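Local coordinates for protein glyoxylate reductase (Paecilomyces sp. J18, PDB 3WNV) that probably reduces glyoxylate to glycolate with a nicotinamide cofactor, as a member of the D-isomer specific 2-hydroxyacid dehydrogenase family, at residues Ser105-Ala114 against Thr299-Asn310; Val118-Gln129 against Val262-Tyr270. All blocks are in the same frame, centred on the assembly; numbering follows the deposited sequence.

How the interactions relate
Helix 112-127 is shared by both interactions: its first turn and the loop before it meet helix 297-317 in interaction 1, while its later turns and C-terminal end lie on strand 262-267 in interaction 2. The two centres are about 25 Å apart, and along the chain interaction 2 is nested within the loop that interaction 1 closes. Interaction 1 sits where the chain passes between the five-stranded and seven-stranded sheets; interaction 2 belongs to the seven-stranded, nucleotide-binding side. A sulfate ion, probably from the crystallisation liquor, is about 4 Å from the side chain of Val-111 in interaction 1.

Interaction 1 (Ser105-Ala114 against Thr299-Asn310); sequences SSTPIAVNNA and TQKEMELLVLNN
Thr-107 sets its methyl against Val-307 and Met-303 on helix 297-317. With OG1 between the backbone N and the carbonyl carbon (chi1 61°), CG2 is anti to the carbonyl carbon and comes to 3.4 Å from Val-307 CG2, tighter than usual for two methyls. OG1, on the other branch, comes to 3.8 Å from Met-303 CE, the two side chains crossing at about a right angle, and has a weak hydrogen bond to Gly-86. Leu-306 comes in alongside, its CD2 3.7 Å from Thr-107 CA. Further along, the methyl of Ala-110 rests on the CG atoms of Glu-302 and Met-303. Met-303 then bends at its last torsion (chi3 82°) and lays CE against Val-111 CG1, 3.6 Å away. No direct hydrogen bond joins the segments, but a water links them at the start of helix 112-127: it donates to Ala-110 O, accepts from Ala-114 N and bonds to Thr-299 OG1. At the far end the Asn-310 amide lies against Ser-105, with OD1 3.4 Å from Ser-105 CB. ND2 turns back to Leu-306 O at 2.9 Å, approaching from above the carbonyl plane on the face opposite Asn-310 N; OD1 accepts from Leu-321 N, and ND2 is also bonded to Thr-322 OG1. Cut back to an alanine, the residue is likely to leave Leu-321 N without its acceptor and Thr-322 OG1 without this partner, and to open a gap beside Ser-105. The contact ties the end of strand 103-105, at the edge of the five-stranded sheet, and the crossing into helix 112-127 to helix 297-317; helices 112-127 and 297-317 are the two interdomain helices characteristic of D-2-hydroxyacid dehydrogenases.

Interaction 2 (Val118-Gln129 against Val262-Tyr270); sequences VAIFLMIGALRQ and VASVGLDVY
In the Rossmann-type nucleotide-binding domain, helix 112-127 packs on strand 262-267 of the parallel sheet, running nearly antiparallel to it with 6.8 Å between the axes of the segments. Gly-266 is the point of nearest backbone approach, its CA 4.6 Å from that of Leu-122; a beta carbon there would run into Leu-122 O. Leu-122 uses this flat place: CB stands over Gly-266, and the branch beyond passes along the chain, CD1 reaching the carbonyl carbon of Leu-267 at 3.4 Å and also touching Asp-268 CB. One turn on, Ala-126 points its methyl at the strand, with CB 3.6 Å from Val-265 O and close to Ser-264 OG. That hydroxyl is swung opposite the backbone N (chi1 -173°) and is hydrogen-bonded to Arg-285 O, so its closeness to Ala-126 is contact without a bond. At the other end, Val-118 CG1 lies 4.0 Å from Asp-268 CG, the two side chains crossing at about a right angle, while the carboxylate oxygens accept from Ile-292 N and Gly-293 N. The helix closes in a Schellman motif at Gln-129, whose positive phi (42°) turns the chain. From there an extended side chain carries NE2 to a water that it donates to at 2.9 Å, and the same water donates to Ala-263 O at 2.8 Å. Apart from this water bridge, helix and strand meet through shape alone: small residues let them come close, and the polar groups of Ser-264 and Asp-268 are bound to Arg-285, Ile-292 and Gly-293 of the same chain, outside the two segments.

Interaction 1 (Ser105-Ala114 against Thr299-Asn310)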
# COMPACT_ATOMS: atom_id res chain seq x y z
N SER A 105 -1.80 -13.78 7.31
CA SER A 105 -1.79 -12.53 8.06
C SER A 105 -1.10 -11.43 7.27
O SER A 105 -0.30 -11.70 6.36
CB SER A 105 -1.14 -12.75 9.45
OG SER A 105 0.24 -13.00 9.32
N SER A 106 -1.42 -10.16 7.56
CA SER A 106 -0.75 -9.04 6.89
C SER A 106 -0.30 -8.12 8.00
O SER A 106 -0.32 -8.54 9.18
CB SER A 106 -1.73 -8.27 5.98
OG SER A 106 -2.91 -8.02 6.72
N THR A 107 0.09 -6.90 7.65
CA THR A 107 0.53 -5.92 8.66
C THR A 107 -0.27 -4.62 8.58
O THR A 107 0.24 -3.63 8.06
CB THR A 107 2.00 -5.57 8.51
OG1 THR A 107 2.25 -4.99 7.21
CG2 THR A 107 2.87 -6.83 8.68
N PRO A 108 -1.46 -4.63 9.23
CA PRO A 108 -2.40 -3.49 9.37
C PRO A 108 -2.27 -2.69 10.67
O PRO A 108 -2.14 -3.24 11.70
CB PRO A 108 -3.74 -4.21 9.45
CG PRO A 108 -3.40 -5.42 10.26
CD PRO A 108 -2.11 -5.89 9.61
N ILE A 109 -2.17 -1.37 10.60
CA ILE A 109 -1.85 -0.57 11.78
C ILE A 109 -0.39 -0.38 12.17
O ILE A 109 -0.15 0.33 13.08
CB ILE A 109 -2.42 -1.09 13.09
CG1 ILE A 109 -3.84 -1.62 12.96
CG2 ILE A 109 -2.35 0.03 14.12
CD1 ILE A 109 -4.46 -1.88 14.34
N ALA A 110 0.56 -0.88 11.42
CA ALA A 110 1.94 -0.54 11.47
C ALA A 110 2.28 0.46 10.36
O ALA A 110 3.15 1.23 10.53
CB ALA A 110 2.77 -1.74 11.38
N VAL A 111 1.58 0.38 9.24
CA VAL A 111 1.89 1.27 8.11
C VAL A 111 1.25 2.64 8.23
O VAL A 111 1.58 3.55 7.46
CB VAL A 111 1.44 0.65 6.76
CG1 VAL A 111 2.04 -0.73 6.54
CG2 VAL A 111 -0.07 0.58 6.70
N ASN A 112 0.34 2.83 9.20
CA ASN A 112 -0.56 3.99 9.14
C ASN A 112 0.14 5.35 9.26
O ASN A 112 -0.14 6.26 8.47
CB ASN A 112 -1.63 3.92 10.26
CG ASN A 112 -2.65 2.82 10.04
OD1 ASN A 112 -2.61 2.10 9.03
ND2 ASN A 112 -3.59 2.66 11.01
N ASN A 113 1.02 5.49 10.24
CA ASN A 113 1.65 6.79 10.46
C ASN A 113 2.53 7.17 9.29
O ASN A 113 2.38 8.26 8.74
CB ASN A 113 2.47 6.82 11.73
CG ASN A 113 1.61 7.00 12.97
OD1 ASN A 113 0.62 7.73 12.94
ND2 ASN A 113 1.99 6.35 14.07
N ALA A 114 3.43 6.27 8.88
CA ALA A 114 4.39 6.63 7.82
C ALA A 114 3.70 6.98 6.51
O ALA A 114 4.08 7.97 5.85
CB ALA A 114 5.36 5.49 7.60
N THR A 299 9.07 2.32 11.03
CA THR A 299 7.98 1.60 10.37
C THR A 299 8.38 0.22 9.78
O THR A 299 7.69 -0.78 10.01
CB THR A 299 7.30 2.46 9.35
OG1 THR A 299 6.69 3.57 10.04
CG2 THR A 299 6.23 1.66 8.59
N GLN A 300 9.46 0.16 9.01
CA GLN A 300 9.90 -1.14 8.49
C GLN A 300 10.17 -2.14 9.59
O GLN A 300 9.84 -3.31 9.41
CB GLN A 300 11.13 -1.02 7.57
CG GLN A 300 10.76 -0.47 6.19
CD GLN A 300 11.92 -0.53 5.22
OE1 GLN A 300 13.06 -0.83 5.61
NE2 GLN A 300 11.65 -0.28 3.96
N LYS A 301 10.76 -1.72 10.72
CA LYS A 301 11.09 -2.72 11.74
C LYS A 301 9.80 -3.11 12.43
O LYS A 301 9.59 -4.27 12.75
CB LYS A 301 12.07 -2.18 12.78
CG LYS A 301 12.39 -3.27 13.83
CD LYS A 301 13.65 -2.95 14.62
CE LYS A 301 13.91 -4.05 15.63
NZ LYS A 301 15.22 -3.85 16.26
N GLU A 302 8.89 -2.14 12.61
CA GLU A 302 7.61 -2.49 13.27
C GLU A 302 6.84 -3.49 12.40
O GLU A 302 6.20 -4.41 12.92
CB GLU A 302 6.75 -1.27 13.50
CG GLU A 302 5.39 -1.59 14.13
CD GLU A 302 5.48 -2.06 15.59
OE1 GLU A 302 6.57 -1.99 16.23
OE2 GLU A 302 4.44 -2.53 16.11
N MET A 303 6.92 -3.32 11.08
CA MET A 303 6.21 -4.23 10.17
C MET A 303 6.82 -5.65 10.25
O MET A 303 6.10 -6.62 10.43
CB MET A 303 6.23 -3.69 8.74
CG MET A 303 5.30 -2.41 8.48
SD MET A 303 5.83 -1.71 6.93
CE MET A 303 4.94 -2.78 5.81
N GLU A 304 8.14 -5.76 10.10
CA GLU A 304 8.80 -7.06 10.34
C GLU A 304 8.45 -7.74 11.67
O GLU A 304 8.21 -8.96 11.68
CB GLU A 304 10.31 -6.94 10.16
CG GLU A 304 10.68 -6.69 8.72
CD GLU A 304 12.16 -6.63 8.46
OE1 GLU A 304 12.97 -6.47 9.40
OE2 GLU A 304 12.53 -6.70 7.27
N LEU A 305 8.47 -7.00 12.77
CA LEU A 305 8.19 -7.57 14.08
C LEU A 305 6.76 -8.11 14.16
O LEU A 305 6.52 -9.15 14.78
CB LEU A 305 8.46 -6.56 15.21
CG LEU A 305 9.93 -6.20 15.42
CD1 LEU A 305 10.06 -5.12 16.48
CD2 LEU A 305 10.73 -7.42 15.81
N LEU A 306 5.82 -7.39 13.54
CA LEU A 306 4.43 -7.84 13.48
C LEU A 306 4.28 -9.15 12.72
O LEU A 306 3.57 -10.04 13.15
CB LEU A 306 3.51 -6.75 12.87
CG LEU A 306 2.01 -7.06 12.81
CD1 LEU A 306 1.43 -7.45 14.18
CD2 LEU A 306 1.32 -5.84 12.25
N VAL A 307 4.98 -9.29 11.60
CA VAL A 307 4.95 -10.55 10.87
C VAL A 307 5.54 -11.68 11.71
O VAL A 307 5.00 -12.80 11.75
CB VAL A 307 5.73 -10.44 9.53
CG1 VAL A 307 5.55 -11.72 8.70
CG2 VAL A 307 5.22 -9.24 8.74
N LEU A 308 6.64 -11.40 12.42
CA LEU A 308 7.33 -12.44 13.15
C LEU A 308 6.51 -12.83 14.37
O LEU A 308 6.54 -13.98 14.79
CB LEU A 308 8.77 -12.03 13.50
CG LEU A 308 9.66 -11.99 12.24
CD1 LEU A 308 10.95 -11.19 12.50
CD2 LEU A 308 10.00 -13.39 11.74
N ASN A 309 5.77 -11.87 14.94
CA ASN A 309 4.88 -12.18 16.05
C ASN A 309 3.68 -13.02 15.62
O ASN A 309 3.23 -13.89 16.37
CB ASN A 309 4.45 -10.89 16.78
CG ASN A 309 5.55 -10.36 17.68
OD1 ASN A 309 6.30 -11.13 18.24
ND2 ASN A 309 5.65 -9.04 17.81
N ASN A 310 3.14 -12.73 14.44
CA ASN A 310 2.15 -13.61 13.83
C ASN A 310 2.69 -15.02 13.64
O ASN A 310 2.03 -15.98 14.00
CB ASN A 310 1.70 -13.07 12.47
CG ASN A 310 0.54 -12.12 12.59
OD1 ASN A 310 -0.61 -12.55 12.77
ND2 ASN A 310 0.82 -10.82 12.48
O HOH W 1 3.90 3.86 10.57

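Interaction 2 (Val118-Gln129 against Val262-Tyr270)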
# COMPACT_ATOMS: atom_id res chain seq x y z
N VAL A 118 3.62 10.62 4.45
CA VAL A 118 4.00 10.83 3.05
C VAL A 118 2.81 11.41 2.26
O VAL A 118 2.98 12.25 1.43
CB VAL A 118 4.58 9.57 2.43
CG1 VAL A 118 4.55 9.62 0.91
CG2 VAL A 118 6.02 9.39 2.89
N ALA A 119 1.59 10.99 2.59
CA ALA A 119 0.38 11.53 1.93
C ALA A 119 0.30 13.03 2.15
O ALA A 119 -0.03 13.77 1.23
CB ALA A 119 -0.85 10.89 2.52
N ILE A 120 0.55 13.49 3.37
CA ILE A 120 0.45 14.96 3.63
C ILE A 120 1.62 15.68 2.96
O ILE A 120 1.45 16.75 2.36
CB ILE A 120 0.42 15.25 5.13
CG1 ILE A 120 -0.87 14.64 5.76
CG2 ILE A 120 0.57 16.77 5.45
CD1 ILE A 120 -2.23 15.17 5.20
N PHE A 121 2.82 15.10 3.05
CA PHE A 121 3.96 15.64 2.31
C PHE A 121 3.65 15.82 0.85
O PHE A 121 3.83 16.92 0.30
CB PHE A 121 5.21 14.77 2.54
CG PHE A 121 6.43 15.25 1.79
CD1 PHE A 121 7.24 16.22 2.34
CD2 PHE A 121 6.79 14.68 0.58
CE1 PHE A 121 8.39 16.68 1.69
CE2 PHE A 121 7.96 15.11 -0.11
CZ PHE A 121 8.78 16.12 0.46
N LEU A 122 3.14 14.77 0.21
CA LEU A 122 2.72 14.87 -1.18
C LEU A 122 1.63 15.91 -1.43
O LEU A 122 1.65 16.56 -2.46
CB LEU A 122 2.26 13.49 -1.70
CG LEU A 122 3.35 12.48 -1.91
CD1 LEU A 122 2.74 11.08 -2.20
CD2 LEU A 122 4.29 12.92 -3.06
N MET A 123 0.65 16.04 -0.53
CA MET A 123 -0.44 17.00 -0.72
C MET A 123 0.09 18.44 -0.72
O MET A 123 -0.26 19.25 -1.55
CB MET A 123 -1.47 16.83 0.40
CG MET A 123 -2.68 17.76 0.23
SD MET A 123 -3.84 17.65 1.63
CE MET A 123 -2.96 18.56 2.92
N ILE A 124 0.91 18.78 0.26
CA ILE A 124 1.47 20.12 0.30
C ILE A 124 2.36 20.35 -0.95
O ILE A 124 2.27 21.42 -1.58
CB ILE A 124 2.28 20.30 1.58
CG1 ILE A 124 1.34 20.15 2.81
CG2 ILE A 124 2.98 21.67 1.59
CD1 ILE A 124 0.13 21.08 2.79
N GLY A 125 3.14 19.34 -1.33
CA GLY A 125 4.00 19.41 -2.53
C GLY A 125 3.15 19.74 -3.77
O GLY A 125 3.53 20.59 -4.62
N ALA A 126 2.00 19.09 -3.87
CA ALA A 126 1.14 19.21 -5.06
C ALA A 126 0.48 20.58 -5.07
O ALA A 126 0.39 21.24 -6.11
CB ALA A 126 0.12 18.10 -5.07
N LEU A 127 0.03 21.03 -3.89
CA LEU A 127 -0.60 22.35 -3.79
C LEU A 127 0.37 23.49 -4.00
O LEU A 127 -0.09 24.60 -4.34
CB LEU A 127 -1.25 22.51 -2.42
CG LEU A 127 -2.50 21.68 -2.14
CD1 LEU A 127 -2.78 21.70 -0.66
CD2 LEU A 127 -3.68 22.23 -2.89
N ARG A 128 1.66 23.29 -3.76
CA ARG A 128 2.68 24.30 -4.05
C ARG A 128 3.36 24.06 -5.40
O ARG A 128 4.24 24.87 -5.80
CB ARG A 128 3.78 24.32 -2.94
CG ARG A 128 3.29 24.60 -1.51
CD ARG A 128 2.52 25.92 -1.50
NE ARG A 128 2.23 26.36 -0.12
CZ ARG A 128 2.94 27.27 0.55
NH1 ARG A 128 3.98 27.88 -0.02
NH2 ARG A 128 2.60 27.59 1.80
N GLN A 129 3.00 22.97 -6.08
CA GLN A 129 3.75 22.46 -7.27
C GLN A 129 5.25 22.56 -7.00
O GLN A 129 6.05 23.16 -7.76
CB GLN A 129 3.31 23.19 -8.56
CG GLN A 129 1.78 23.17 -8.69
CD GLN A 129 1.24 23.74 -9.97
OE1 GLN A 129 1.99 24.27 -10.80
NE2 GLN A 129 -0.08 23.62 -10.17
N VAL A 262 -7.31 18.52 -13.80
CA VAL A 262 -6.61 18.25 -12.56
C VAL A 262 -5.44 19.24 -12.47
O VAL A 262 -4.61 19.33 -13.39
CB VAL A 262 -6.11 16.79 -12.53
CG1 VAL A 262 -5.21 16.54 -11.30
CG2 VAL A 262 -7.30 15.78 -12.56
N ALA A 263 -5.36 19.98 -11.37
CA ALA A 263 -4.34 21.01 -11.24
C ALA A 263 -2.97 20.37 -10.96
O ALA A 263 -1.92 20.78 -11.51
CB ALA A 263 -4.72 21.99 -10.14
N SER A 264 -2.96 19.35 -10.11
CA SER A 264 -1.71 18.72 -9.71
C SER A 264 -2.02 17.37 -9.10
O SER A 264 -3.18 17.08 -8.78
CB SER A 264 -0.93 19.57 -8.71
OG SER A 264 0.35 18.97 -8.49
N VAL A 265 -1.00 16.55 -8.96
CA VAL A 265 -1.14 15.29 -8.24
C VAL A 265 0.03 15.12 -7.29
O VAL A 265 1.11 15.66 -7.51
CB VAL A 265 -1.21 14.04 -9.13
CG1 VAL A 265 -2.49 14.06 -10.02
CG2 VAL A 265 0.07 13.93 -10.01
N GLY A 266 -0.22 14.36 -6.24
CA GLY A 266 0.79 14.02 -5.25
C GLY A 266 0.79 12.50 -5.16
O GLY A 266 -0.06 11.93 -4.46
N LEU A 267 1.72 11.85 -5.84
CA LEU A 267 1.69 10.38 -5.96
C LEU A 267 2.89 9.70 -5.34
O LEU A 267 4.00 10.19 -5.48
CB LEU A 267 1.64 9.98 -7.45
CG LEU A 267 0.48 10.63 -8.23
CD1 LEU A 267 0.57 10.17 -9.68
CD2 LEU A 267 -0.90 10.28 -7.63
N ASP A 268 2.67 8.51 -4.76
CA ASP A 268 3.74 7.68 -4.24
C ASP A 268 3.65 6.37 -4.96
O ASP A 268 4.53 5.54 -4.86
CB ASP A 268 3.52 7.46 -2.75
CG ASP A 268 4.76 6.91 -2.04
OD1 ASP A 268 5.90 7.38 -2.35
OD2 ASP A 268 4.58 6.02 -1.18
N VAL A 269 2.60 6.20 -5.75
CA VAL A 269 2.37 4.89 -6.41
C VAL A 269 1.87 5.05 -7.84
O VAL A 269 1.29 6.09 -8.18
CB VAL A 269 1.36 4.02 -5.60
CG1 VAL A 269 1.95 3.65 -4.26
CG2 VAL A 269 0.00 4.74 -5.44
N TYR A 270 2.07 4.02 -8.66
CA TYR A 270 1.84 4.12 -10.11
C TYR A 270 1.31 2.82 -10.68
O TYR A 270 1.61 1.72 -10.17
CB TYR A 270 3.14 4.51 -10.86
CG TYR A 270 3.75 5.71 -10.20
CD1 TYR A 270 3.32 6.99 -10.51
CD2 TYR A 270 4.68 5.54 -9.18
CE1 TYR A 270 3.85 8.10 -9.86
CE2 TYR A 270 5.21 6.63 -8.52
CZ TYR A 270 4.78 7.90 -8.85
OH TYR A 270 5.32 8.97 -8.18
O HOH W 2 -1.97 23.44 -12.31